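Local coordinates for protein dimethyl-sulfide monooxygenase (Hyphomicrobium sulfonivorans, PDB 6AK1) that oxidises dimethyl sulfide to methanethiol and formaldehyde with FMN, NADH and oxygen, the first step in degradation of this sulfide, at residues A[8-13]-A[395-400]; A[60-65]-A[139-144]; A[217-222]-A[428-433]; A[378-383]-A[417-422]. All coordinates share one frame; numbering follows the deposited sequence.

How the contacts relate
The four contacts run through and around one TIM barrel. Contact 1 joins its first strand to 393-397 in the interior, and the side chain of F10 lies about 7 Å from that of T104, a probable FMN-binding residue. Contact 2, centred about 22 Å from contact 1, joins the loop after strand 53-57 to the start of helix 140-146; the V60 side chain is about 4 Å from that of D58, another likely FMN ligand. Contact 3 ties the chain beyond the last barrel helix to the loop entering strand 223-227. Contact 4 links the helices before and after strand 393-397, far from the flavin site and centred about 40 Å from contact 2.

Contact 1 (A[8-13]-A[395-400]); sequences NAFDMT and NLAYAV
N8 and N395 meet through their amides: N8 ND2 donates to N395 OD1 at 3.0 Å, nearly along the C=O axis, with the two amide planes turned 50° apart. Beside this bond the backbones pair in parallel, L396 N giving to N8 O (2.9 Å) and F10 N to L396 O (2.9 Å). CG of F10 stands anti to the backbone N (chi1 -167°), which puts the ring edge against A397, with CD2 and CB 4.1 Å apart. Further on the strands separate, and a water donates to F10 O (2.7 Å) while taking only a weak bond from Y398 N. There the Y398 ring presents its CE2 edge to D11 OD1 at 3.2 Å, the carboxylate and ring planes 61° apart. D11 OD1 accepts from M12 N through its anti lone pair, while D11 OD2 is bonded to Y38 OH; Y398 OH is fixed in turn by V15 O. An alanine at D11 would probably leave Y38 OH and M12 N without their acceptor and open a gap beside the Y398 edge. The rings of H17, F55 and F245 meet F10 on its side of the sheet, whereas A9, on the other face, packs on L46 of helix 36-48. Pairing of strand 6-12 with strand 393-397 is the closure of a TIM barrel, first strand against last, as expected for the luciferase-like monooxygenases.

Contact 2 (A[60-65]-A[139-144]); sequences VGVYDV and LNSAAL
L139 and S141 press against G61 and V62 at one end of the TIM barrel, where the loop after strand 53-57 meets the first turn of helix 140-146. From L139 the CB rests on G61 CA at 3.9 Å; a CB at G61 would clash with L139 CB, so glycine fits here. With CG anti to the carbonyl carbon, chi1 -70° carries CD1 toward G61 O and the Y63 ring. This tip touches G61 O, L139 CD1 to O being 3.5 Å, and lies over one face of the Y63 ring, a CH-pi contact 4.1 Å from CD1 to the ring centroid. Y63 is itself held by Q79 through its hydroxyl and by an edge-to-face meeting with W315. Next to this apolar patch, V62 N donates to S141 OG (2.9 Å), and V62 CG2 flanks the same oxygen. At the other end A142 CB packs on V60 CG2 at 3.8 Å, with F109 touching both residues. Two waters bridge the segments: one donates to V60 O and bonds S141 OG, and the second donates to V62 O at 2.7 Å and accepts from S141 N at 2.7 Å.

Contact 3 (A[217-222]-A[428-433]); sequences SPQRTP and PGSLRR
R432 N donates to Q219 OE1 at 2.9 Å, in the plane of the amide carbonyl, near the helix start where backbone N-H groups lack partners within the helix. Q219 NE2 is held by D123 and V130 O, which fixes the flip of the amide. The side chain of R432 donates to the same loop: it runs straight through chi1 and chi2 and bends at chi3 (-67°), which swings the guanidinium over to the backbone carbonyls. T221 O lies at the guanidinium edge; the 2.5 Å from R432 NH1 to T221 O is doubtful as a length, and R432 NH2 adds a weak bond to T221 O at 3.0 Å. NH2 also reaches Q219 O weakly, so one guanidinium edge meets the carbonyls of Q219 and T221. Q219 CG lies on S430 CB at 3.5 Å; S430 is the N-cap, its OG accepting from R433 N (3.2 Å). Outside the pair, R432 NE forms a salt bridge with E242, just ahead of strand 243-246, and NH2 bonds G441 O. Helix 431-435 is thereby set against the loop entering strand 223-227, with L431 on A131 of strand 130-135 and P222 packed between that strand and helix 157-174.

Contact 4 (A[378-383]-A[417-422]); sequences VADELE and RKRGRA
R419 lays its guanidinium over A379, whose CB sits 3.5 Å above the centre of the plane, and this is the close-packed part of the contact. The chain of R419 is extended from CG to NE, bringing the group across helix 375-388. At its edge R419 NH1 donates to D380 OD1 (2.7 Å) and to E383 OE2 (2.8 Å), both through anti lone pairs of the acceptors. R419 NH2 joins in, meeting the same D380 OD1 at 2.9 Å from above the carboxylate plane. E383 uses its other oxygen for the second arginine, R421 NH1 to E383 OE1 at 2.7 Å, R421 being folded back by bends at chi2 and chi3. The looser, wetter side lies where D380 is exposed and where a water bridges E383 OE1 and R419 O, donating to both. R419 closes helix 403-418 just ahead of G420, which turns the chain out in a Schellman motif. Both arginines have further partners: E415 and Q376 hold R419, while D387 and K3 O hold R421. An alanine at R419 would probably leave D380, E383 OE2 and E415 without their shared cation and uncover A379. Set between two arginines, E383 is likely to stay ionised; the link from helix 375-388 to the turn ending helix 403-418 is mainly ionic, while V378 and L382 give these helices an apolar interface with F408 and I412.

Contact 1 (A[8-13]-A[395-400])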
loop_
_atom_site.group_PDB
_atom_site.type_symbol
_atom_site.label_atom_id
_atom_site.label_comp_id
_atom_site.label_asym_id
_atom_site.label_seq_id
_atom_site.Cartn_x
_atom_site.Cartn_y
_atom_site.Cartn_z
ATOM N N ASN A 8 2.898 2.296 10.154
ATOM C CA ASN A 8 3.342 1.508 9.014
ATOM C C ASN A 8 4.642 2.085 8.470
ATOM O O ASN A 8 4.814 3.312 8.422
ATOM C CB ASN A 8 2.312 1.509 7.867
ATOM C CG ASN A 8 1.019 0.800 8.209
ATOM O OD1 ASN A 8 0.933 0.011 9.151
ATOM N ND2 ASN A 8 0.000 1.062 7.407
ATOM N N ALA A 9 5.537 1.203 8.021
ATOM C CA ALA A 9 6.687 1.634 7.241
ATOM C C ALA A 9 6.342 1.553 5.759
ATOM O O ALA A 9 5.868 0.522 5.276
ATOM C CB ALA A 9 7.930 0.792 7.546
ATOM N N PHE A 10 6.567 2.647 5.054
ATOM C CA PHE A 10 6.364 2.741 3.618
ATOM C C PHE A 10 7.718 2.523 2.947
ATOM O O PHE A 10 8.698 3.216 3.269
ATOM C CB PHE A 10 5.764 4.111 3.291
ATOM C CG PHE A 10 5.210 4.255 1.901
ATOM C CD1 PHE A 10 4.430 3.261 1.325
ATOM C CD2 PHE A 10 5.425 5.432 1.190
ATOM C CE1 PHE A 10 3.912 3.420 0.040
ATOM C CE2 PHE A 10 4.899 5.606 -0.094
ATOM C CZ PHE A 10 4.149 4.596 -0.670
ATOM N N ASP A 11 7.782 1.548 2.043
ATOM C CA ASP A 11 9.014 1.216 1.337
ATOM C C ASP A 11 8.642 0.765 -0.077
ATOM O O ASP A 11 7.471 0.737 -0.453
ATOM C CB ASP A 11 9.812 0.146 2.107
ATOM C CG ASP A 11 11.334 0.248 1.889
ATOM O OD1 ASP A 11 11.803 0.555 0.778
ATOM O OD2 ASP A 11 12.087 -0.013 2.834
ATOM N N MET A 12 9.653 0.426 -0.868
ATOM C CA MET A 12 9.449 -0.022 -2.236
ATOM C C MET A 12 10.703 -0.788 -2.617
ATOM O O MET A 12 11.765 -0.532 -2.065
ATOM C CB MET A 12 9.189 1.168 -3.178
ATOM C CG MET A 12 8.970 0.820 -4.643
ATOM S SD MET A 12 8.338 2.243 -5.612
ATOM C CE MET A 12 8.770 1.722 -7.254
ATOM N N THR A 13 10.584 -1.759 -3.523
ATOM C CA THR A 13 11.742 -2.601 -3.829
ATOM C C THR A 13 12.649 -1.896 -4.846
ATOM O O THR A 13 12.931 -2.397 -5.937
ATOM C CB THR A 13 11.307 -3.977 -4.327
ATOM O OG1 THR A 13 10.136 -4.416 -3.621
ATOM C CG2 THR A 13 12.431 -4.985 -4.112
ATOM N N ASN A 395 1.672 6.020 6.954
ATOM C CA ASN A 395 2.629 5.328 6.097
ATOM C C ASN A 395 3.885 6.182 6.100
ATOM O O ASN A 395 3.977 7.176 5.368
ATOM C CB ASN A 395 2.088 5.135 4.684
ATOM C CG ASN A 395 1.347 3.825 4.522
ATOM O OD1 ASN A 395 1.049 3.145 5.509
ATOM N ND2 ASN A 395 1.021 3.472 3.280
ATOM N N LEU A 396 4.838 5.793 6.943
ATOM C CA LEU A 396 6.063 6.543 7.197
ATOM C C LEU A 396 7.072 6.282 6.086
ATOM O O LEU A 396 7.662 5.197 6.008
ATOM C CB LEU A 396 6.616 6.147 8.562
ATOM C CG LEU A 396 5.592 6.452 9.663
ATOM C CD1 LEU A 396 5.933 5.806 10.969
ATOM C CD2 LEU A 396 5.470 7.962 9.837
ATOM N N ALA A 397 7.256 7.267 5.216
ATOM C CA ALA A 397 8.241 7.189 4.152
ATOM C C ALA A 397 9.625 7.536 4.688
ATOM O O ALA A 397 9.775 8.161 5.742
ATOM C CB ALA A 397 7.872 8.139 3.010
ATOM N N TYR A 398 10.652 7.136 3.947
ATOM C CA TYR A 398 12.008 7.363 4.408
ATOM C C TYR A 398 12.710 8.429 3.572
ATOM O O TYR A 398 12.439 8.593 2.376
ATOM C CB TYR A 398 12.816 6.051 4.412
ATOM C CG TYR A 398 13.062 5.364 3.075
ATOM C CD1 TYR A 398 14.102 5.767 2.252
ATOM C CD2 TYR A 398 12.305 4.264 2.677
ATOM C CE1 TYR A 398 14.352 5.143 1.044
ATOM C CE2 TYR A 398 12.552 3.611 1.462
ATOM C CZ TYR A 398 13.574 4.051 0.659
ATOM O OH TYR A 398 13.826 3.424 -0.544
ATOM N N ALA A 399 13.598 9.171 4.233
ATOM C CA ALA A 399 14.628 9.923 3.529
ATOM C C ALA A 399 15.900 9.096 3.426
ATOM O O ALA A 399 16.501 8.992 2.351
ATOM C CB ALA A 399 14.918 11.244 4.245
ATOM N N VAL A 400 16.311 8.504 4.544
ATOM C CA VAL A 400 17.362 7.496 4.566
ATOM C C VAL A 400 16.792 6.260 5.243
ATOM O O VAL A 400 15.938 6.352 6.128
ATOM C CB VAL A 400 18.645 7.974 5.287
ATOM C CG1 VAL A 400 19.187 9.235 4.636
ATOM C CG2 VAL A 400 18.381 8.202 6.756
HETATM O O HOH W 1 9.180 5.187 1.471
#

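Contact 2 (A[60-65]-A[139-144])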
loop_
_atom_site.group_PDB
_atom_site.type_symbol
_atom_site.label_atom_id
_atom_site.label_comp_id
_atom_site.label_asym_id
_atom_site.label_seq_id
_atom_site.Cartn_x
_atom_site.Cartn_y
_atom_site.Cartn_z
ATOM N N VAL A 60 5.678 -0.876 -12.560
ATOM C CA VAL A 60 6.254 -1.679 -13.628
ATOM C C VAL A 60 6.494 -0.814 -14.857
ATOM O O VAL A 60 6.830 -1.327 -15.930
ATOM C CB VAL A 60 5.370 -2.895 -13.960
ATOM C CG1 VAL A 60 5.463 -3.931 -12.839
ATOM C CG2 VAL A 60 3.929 -2.476 -14.191
ATOM N N GLY A 61 6.343 0.507 -14.703
ATOM C CA GLY A 61 6.740 1.459 -15.718
ATOM C C GLY A 61 7.789 2.415 -15.163
ATOM O O GLY A 61 8.058 2.441 -13.956
ATOM N N VAL A 62 8.362 3.223 -16.052
ATOM C CA VAL A 62 9.466 4.113 -15.688
ATOM C C VAL A 62 9.020 5.564 -15.793
ATOM O O VAL A 62 8.042 5.897 -16.466
ATOM C CB VAL A 62 10.716 3.866 -16.550
ATOM C CG1 VAL A 62 11.218 2.385 -16.359
ATOM C CG2 VAL A 62 10.395 4.170 -18.002
ATOM N N TYR A 63 9.751 6.435 -15.088
ATOM C CA TYR A 63 9.474 7.870 -15.048
ATOM C C TYR A 63 10.277 8.519 -16.168
ATOM O O TYR A 63 11.445 8.873 -16.010
ATOM C CB TYR A 63 9.812 8.436 -13.672
ATOM C CG TYR A 63 8.890 7.954 -12.555
ATOM C CD1 TYR A 63 8.958 6.654 -12.080
ATOM C CD2 TYR A 63 7.961 8.805 -11.978
ATOM C CE1 TYR A 63 8.117 6.213 -11.058
ATOM C CE2 TYR A 63 7.112 8.373 -10.954
ATOM C CZ TYR A 63 7.194 7.078 -10.500
ATOM O OH TYR A 63 6.358 6.650 -9.485
ATOM N N ASP A 64 9.642 8.669 -17.325
ATOM C CA ASP A 64 10.304 9.189 -18.516
ATOM C C ASP A 64 9.683 10.489 -19.028
ATOM O O ASP A 64 9.853 10.819 -20.203
ATOM C CB ASP A 64 10.298 8.134 -19.627
ATOM C CG ASP A 64 8.906 7.575 -19.912
ATOM O OD1 ASP A 64 7.899 8.131 -19.415
ATOM O OD2 ASP A 64 8.824 6.572 -20.649
ATOM N N VAL A 65 8.964 11.231 -18.186
ATOM C CA VAL A 65 8.361 12.495 -18.622
ATOM C C VAL A 65 9.377 13.637 -18.599
ATOM O O VAL A 65 9.508 14.390 -19.574
ATOM C CB VAL A 65 7.130 12.823 -17.754
ATOM C CG1 VAL A 65 6.689 14.279 -17.968
ATOM C CG2 VAL A 65 6.000 11.849 -18.062
ATOM N N LEU A 139 1.765 4.146 -15.405
ATOM C CA LEU A 139 2.933 4.668 -16.106
ATOM C C LEU A 139 3.018 4.070 -17.510
ATOM O O LEU A 139 2.837 2.863 -17.710
ATOM C CB LEU A 139 4.214 4.408 -15.307
ATOM C CG LEU A 139 4.342 5.230 -14.015
ATOM C CD1 LEU A 139 5.565 4.799 -13.244
ATOM C CD2 LEU A 139 4.391 6.737 -14.295
ATOM N N ASN A 140 3.303 4.939 -18.483
ATOM C CA ASN A 140 3.015 4.654 -19.888
ATOM C C ASN A 140 3.879 3.525 -20.444
ATOM O O ASN A 140 3.416 2.746 -21.282
ATOM C CB ASN A 140 3.192 5.944 -20.699
ATOM C CG ASN A 140 2.997 5.751 -22.201
ATOM O OD1 ASN A 140 3.883 6.089 -22.998
ATOM N ND2 ASN A 140 1.834 5.222 -22.596
ATOM N N SER A 141 5.142 3.427 -20.017
ATOM C CA SER A 141 6.007 2.390 -20.569
ATOM C C SER A 141 5.576 0.989 -20.143
ATOM O O SER A 141 5.946 0.007 -20.802
ATOM C CB SER A 141 7.463 2.642 -20.164
ATOM O OG SER A 141 7.637 2.426 -18.773
ATOM N N ALA A 142 4.812 0.869 -19.056
ATOM C CA ALA A 142 4.264 -0.431 -18.684
ATOM C C ALA A 142 3.314 -0.946 -19.759
ATOM O O ALA A 142 3.431 -2.088 -20.212
ATOM C CB ALA A 142 3.554 -0.332 -17.334
ATOM N N ALA A 143 2.368 -0.103 -20.186
ATOM C CA ALA A 143 1.465 -0.482 -21.269
ATOM C C ALA A 143 2.238 -0.851 -22.530
ATOM O O ALA A 143 1.928 -1.854 -23.182
ATOM C CB ALA A 143 0.472 0.648 -21.558
ATOM N N LEU A 144 3.274 -0.074 -22.866
ATOM C CA LEU A 144 4.035 -0.321 -24.093
ATOM C C LEU A 144 4.849 -1.618 -24.021
ATOM O O LEU A 144 5.026 -2.295 -25.036
ATOM C CB LEU A 144 4.951 0.872 -24.382
ATOM C CG LEU A 144 4.262 2.223 -24.642
ATOM C CD1 LEU A 144 5.275 3.344 -24.926
ATOM C CD2 LEU A 144 3.264 2.117 -25.777
HETATM O O HOH W 2 8.427 -0.578 -18.223
HETATM O O HOH W 3 6.432 5.283 -18.584
#

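Contact 3 (A[217-222]-A[428-433])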
loop_
_atom_site.group_PDB
_atom_site.type_symbol
_atom_site.label_atom_id
_atom_site.label_comp_id
_atom_site.label_asym_id
_atom_site.label_seq_id
_atom_site.Cartn_x
_atom_site.Cartn_y
_atom_site.Cartn_z
ATOM N N SER A 217 -7.043 -20.111 3.171
ATOM C CA SER A 217 -5.939 -19.566 3.946
ATOM C C SER A 217 -6.472 -18.885 5.204
ATOM O O SER A 217 -7.678 -18.651 5.335
ATOM C CB SER A 217 -5.135 -18.586 3.075
ATOM O OG SER A 217 -5.967 -17.547 2.552
ATOM N N PRO A 218 -5.595 -18.569 6.173
ATOM C CA PRO A 218 -6.079 -18.032 7.464
ATOM C C PRO A 218 -7.004 -16.820 7.376
ATOM O O PRO A 218 -7.965 -16.749 8.146
ATOM C CB PRO A 218 -4.774 -17.697 8.194
ATOM C CG PRO A 218 -3.819 -18.736 7.714
ATOM C CD PRO A 218 -4.183 -19.005 6.264
ATOM N N GLN A 219 -6.751 -15.865 6.481
ATOM C CA GLN A 219 -7.628 -14.713 6.320
ATOM C C GLN A 219 -8.624 -14.873 5.184
ATOM O O GLN A 219 -9.577 -14.088 5.100
ATOM C CB GLN A 219 -6.813 -13.437 6.057
ATOM C CG GLN A 219 -6.064 -12.891 7.247
ATOM C CD GLN A 219 -5.175 -11.723 6.864
ATOM O OE1 GLN A 219 -5.248 -10.641 7.462
ATOM N NE2 GLN A 219 -4.323 -11.932 5.853
ATOM N N ARG A 220 -8.392 -15.813 4.293
ATOM C CA ARG A 220 -9.191 -16.044 3.110
ATOM C C ARG A 220 -8.948 -14.930 2.112
ATOM O O ARG A 220 -8.235 -15.109 1.185
ATOM C CB ARG A 220 -10.652 -16.289 3.424
ATOM C CG ARG A 220 -10.972 -17.756 3.478
ATOM C CD ARG A 220 -12.439 -17.964 3.372
ATOM N NE ARG A 220 -12.866 -19.288 3.718
ATOM C CZ ARG A 220 -13.194 -20.205 2.855
ATOM N NH1 ARG A 220 -13.596 -21.350 3.278
ATOM N NH2 ARG A 220 -13.087 -19.967 1.585
ATOM N N THR A 221 -9.545 -13.786 2.332
ATOM C CA THR A 221 -9.263 -12.597 1.549
ATOM C C THR A 221 -8.190 -11.779 2.263
ATOM O O THR A 221 -8.386 -11.404 3.423
ATOM C CB THR A 221 -10.524 -11.762 1.364
ATOM O OG1 THR A 221 -11.495 -12.507 0.607
ATOM C CG2 THR A 221 -10.207 -10.453 0.637
ATOM N N PRO A 222 -7.051 -11.508 1.638
ATOM C CA PRO A 222 -6.060 -10.640 2.280
ATOM C C PRO A 222 -6.667 -9.281 2.598
ATOM O O PRO A 222 -7.650 -8.860 1.981
ATOM C CB PRO A 222 -4.958 -10.521 1.227
ATOM C CG PRO A 222 -5.638 -10.874 -0.071
ATOM C CD PRO A 222 -6.666 -11.883 0.270
ATOM N N PRO A 428 -2.936 -10.647 19.298
ATOM C CA PRO A 428 -2.803 -11.911 18.574
ATOM C C PRO A 428 -3.747 -11.982 17.384
ATOM O O PRO A 428 -4.786 -11.317 17.328
ATOM C CB PRO A 428 -3.154 -12.972 19.629
ATOM C CG PRO A 428 -3.979 -12.255 20.629
ATOM C CD PRO A 428 -3.413 -10.858 20.677
ATOM N N GLY A 429 -3.353 -12.797 16.414
ATOM C CA GLY A 429 -4.189 -13.156 15.286
ATOM C C GLY A 429 -3.688 -12.575 13.977
ATOM O O GLY A 429 -2.603 -11.995 13.875
ATOM N N SER A 430 -4.526 -12.732 12.962
ATOM C CA SER A 430 -4.205 -12.305 11.617
ATOM C C SER A 430 -4.074 -10.780 11.544
ATOM O O SER A 430 -4.473 -10.041 12.446
ATOM C CB SER A 430 -5.281 -12.790 10.650
ATOM O OG SER A 430 -6.527 -12.171 10.957
ATOM N N LEU A 431 -3.510 -10.320 10.428
ATOM C CA LEU A 431 -3.404 -8.885 10.186
ATOM C C LEU A 431 -4.777 -8.218 10.226
ATOM O O LEU A 431 -4.933 -7.134 10.805
ATOM C CB LEU A 431 -2.711 -8.634 8.843
ATOM C CG LEU A 431 -2.509 -7.162 8.455
ATOM C CD1 LEU A 431 -1.726 -6.424 9.534
ATOM C CD2 LEU A 431 -1.794 -7.060 7.115
ATOM N N ARG A 432 -5.794 -8.859 9.642
ATOM C CA ARG A 432 -7.131 -8.280 9.703
ATOM C C ARG A 432 -7.630 -8.200 11.139
ATOM O O ARG A 432 -8.296 -7.231 11.517
ATOM C CB ARG A 432 -8.120 -9.074 8.848
ATOM C CG ARG A 432 -9.505 -8.438 8.900
ATOM C CD ARG A 432 -10.509 -9.028 7.915
ATOM N NE ARG A 432 -10.175 -8.748 6.524
ATOM C CZ ARG A 432 -9.757 -9.681 5.677
ATOM N NH1 ARG A 432 -9.476 -9.366 4.428
ATOM N NH2 ARG A 432 -9.641 -10.933 6.091
ATOM N N ARG A 433 -7.331 -9.215 11.955
ATOM C CA ARG A 433 -7.741 -9.149 13.351
ATOM C C ARG A 433 -7.035 -8.003 14.064
ATOM O O ARG A 433 -7.659 -7.257 14.825
ATOM C CB ARG A 433 -7.469 -10.475 14.057
ATOM C CG ARG A 433 -8.050 -10.537 15.454
ATOM C CD ARG A 433 -8.015 -11.941 16.035
ATOM N NE ARG A 433 -8.863 -12.033 17.221
ATOM C CZ ARG A 433 -8.507 -11.631 18.438
ATOM N NH1 ARG A 433 -7.303 -11.107 18.654
ATOM N NH2 ARG A 433 -9.362 -11.749 19.447
#

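Contact 4 (A[378-383]-A[417-422])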
loop_
_atom_site.group_PDB
_atom_site.type_symbol
_atom_site.label_atom_id
_atom_site.label_comp_id
_atom_site.label_asym_id
_atom_site.label_seq_id
_atom_site.Cartn_x
_atom_site.Cartn_y
_atom_site.Cartn_z
ATOM N N VAL A 378 7.229 16.492 17.325
ATOM C CA VAL A 378 6.800 15.446 16.402
ATOM C C VAL A 378 5.551 14.749 16.929
ATOM O O VAL A 378 4.551 14.635 16.216
ATOM C CB VAL A 378 7.939 14.445 16.139
ATOM C CG1 VAL A 378 7.393 13.245 15.389
ATOM C CG2 VAL A 378 9.031 15.118 15.329
ATOM N N ALA A 379 5.582 14.296 18.193
ATOM C CA ALA A 379 4.427 13.605 18.761
ATOM C C ALA A 379 3.199 14.504 18.782
ATOM O O ALA A 379 2.078 14.034 18.551
ATOM C CB ALA A 379 4.738 13.101 20.167
ATOM N N ASP A 380 3.391 15.803 19.049
ATOM C CA ASP A 380 2.264 16.729 19.040
ATOM C C ASP A 380 1.582 16.736 17.676
ATOM O O ASP A 380 0.354 16.644 17.588
ATOM C CB ASP A 380 2.710 18.152 19.404
ATOM C CG ASP A 380 3.020 18.336 20.886
ATOM O OD1 ASP A 380 2.724 17.436 21.704
ATOM O OD2 ASP A 380 3.565 19.412 21.235
ATOM N N GLU A 381 2.364 16.859 16.595
ATOM C CA GLU A 381 1.753 16.962 15.270
ATOM C C GLU A 381 1.130 15.634 14.839
ATOM O O GLU A 381 0.073 15.623 14.201
ATOM C CB GLU A 381 2.774 17.456 14.232
ATOM C CG GLU A 381 2.111 18.245 13.079
ATOM C CD GLU A 381 2.981 18.417 11.824
ATOM O OE1 GLU A 381 2.926 17.546 10.912
ATOM O OE2 GLU A 381 3.696 19.442 11.737
ATOM N N LEU A 382 1.755 14.506 15.200
ATOM C CA LEU A 382 1.168 13.204 14.883
ATOM C C LEU A 382 -0.211 13.054 15.516
ATOM O O LEU A 382 -1.141 12.526 14.889
ATOM C CB LEU A 382 2.088 12.066 15.348
ATOM C CG LEU A 382 3.466 11.904 14.704
ATOM C CD1 LEU A 382 4.176 10.665 15.273
ATOM C CD2 LEU A 382 3.342 11.792 13.195
ATOM N N GLU A 383 -0.359 13.504 16.768
ATOM C CA GLU A 383 -1.666 13.484 17.420
ATOM C C GLU A 383 -2.637 14.461 16.775
ATOM O O GLU A 383 -3.849 14.225 16.793
ATOM C CB GLU A 383 -1.528 13.799 18.907
ATOM C CG GLU A 383 -0.832 12.694 19.679
ATOM C CD GLU A 383 -1.075 12.806 21.173
ATOM O OE1 GLU A 383 -2.032 12.172 21.666
ATOM O OE2 GLU A 383 -0.319 13.541 21.850
ATOM N N ARG A 417 4.037 6.031 23.280
ATOM C CA ARG A 417 3.600 5.045 24.267
ATOM C C ARG A 417 3.250 5.714 25.582
ATOM O O ARG A 417 2.246 5.371 26.214
ATOM C CB ARG A 417 4.686 3.991 24.505
ATOM C CG ARG A 417 4.790 2.982 23.394
ATOM C CD ARG A 417 5.894 1.965 23.631
ATOM N NE ARG A 417 5.961 1.063 22.494
ATOM C CZ ARG A 417 6.839 0.081 22.363
ATOM N NH1 ARG A 417 7.746 -0.140 23.308
ATOM N NH2 ARG A 417 6.802 -0.682 21.282
ATOM N N LYS A 418 4.076 6.667 26.015
ATOM C CA LYS A 418 3.789 7.390 27.246
ATOM C C LYS A 418 2.484 8.176 27.142
ATOM O O LYS A 418 1.738 8.266 28.122
ATOM C CB LYS A 418 4.974 8.296 27.590
ATOM C CG LYS A 418 4.601 9.637 28.215
ATOM C CD LYS A 418 5.778 10.248 28.995
ATOM C CE LYS A 418 5.359 11.527 29.699
ATOM N NZ LYS A 418 4.691 12.448 28.726
ATOM N N ARG A 419 2.169 8.716 25.966
ATOM C CA ARG A 419 0.884 9.379 25.749
ATOM C C ARG A 419 -0.266 8.407 25.503
ATOM O O ARG A 419 -1.385 8.863 25.235
ATOM C CB ARG A 419 0.970 10.345 24.561
ATOM C CG ARG A 419 2.024 11.415 24.712
ATOM C CD ARG A 419 2.053 12.343 23.515
ATOM N NE ARG A 419 3.084 13.360 23.675
ATOM C CZ ARG A 419 3.114 14.504 23.001
ATOM N NH1 ARG A 419 2.155 14.780 22.123
ATOM N NH2 ARG A 419 4.099 15.374 23.222
ATOM N N GLY A 420 -0.017 7.095 25.553
ATOM C CA GLY A 420 -1.062 6.103 25.371
ATOM C C GLY A 420 -1.537 5.914 23.944
ATOM O O GLY A 420 -2.631 5.396 23.733
ATOM N N ARG A 421 -0.739 6.296 22.951
ATOM C CA ARG A 421 -1.187 6.266 21.564
ATOM C C ARG A 421 -0.606 5.113 20.748
ATOM O O ARG A 421 -1.162 4.781 19.698
ATOM C CB ARG A 421 -0.836 7.585 20.865
ATOM C CG ARG A 421 -1.401 8.846 21.511
ATOM C CD ARG A 421 -2.873 8.717 21.893
ATOM N NE ARG A 421 -3.798 8.584 20.763
ATOM C CZ ARG A 421 -4.331 9.603 20.104
ATOM N NH1 ARG A 421 -4.002 10.851 20.433
ATOM N NH2 ARG A 421 -5.176 9.377 19.102
ATOM N N ALA A 422 0.495 4.509 21.177
ATOM C CA ALA A 422 1.135 3.433 20.434
ATOM C C ALA A 422 1.149 2.178 21.283
ATOM O O ALA A 422 1.323 2.255 22.503
ATOM C CB ALA A 422 2.575 3.799 20.035
HETATM O O HOH W 4 -2.216 11.565 24.859
#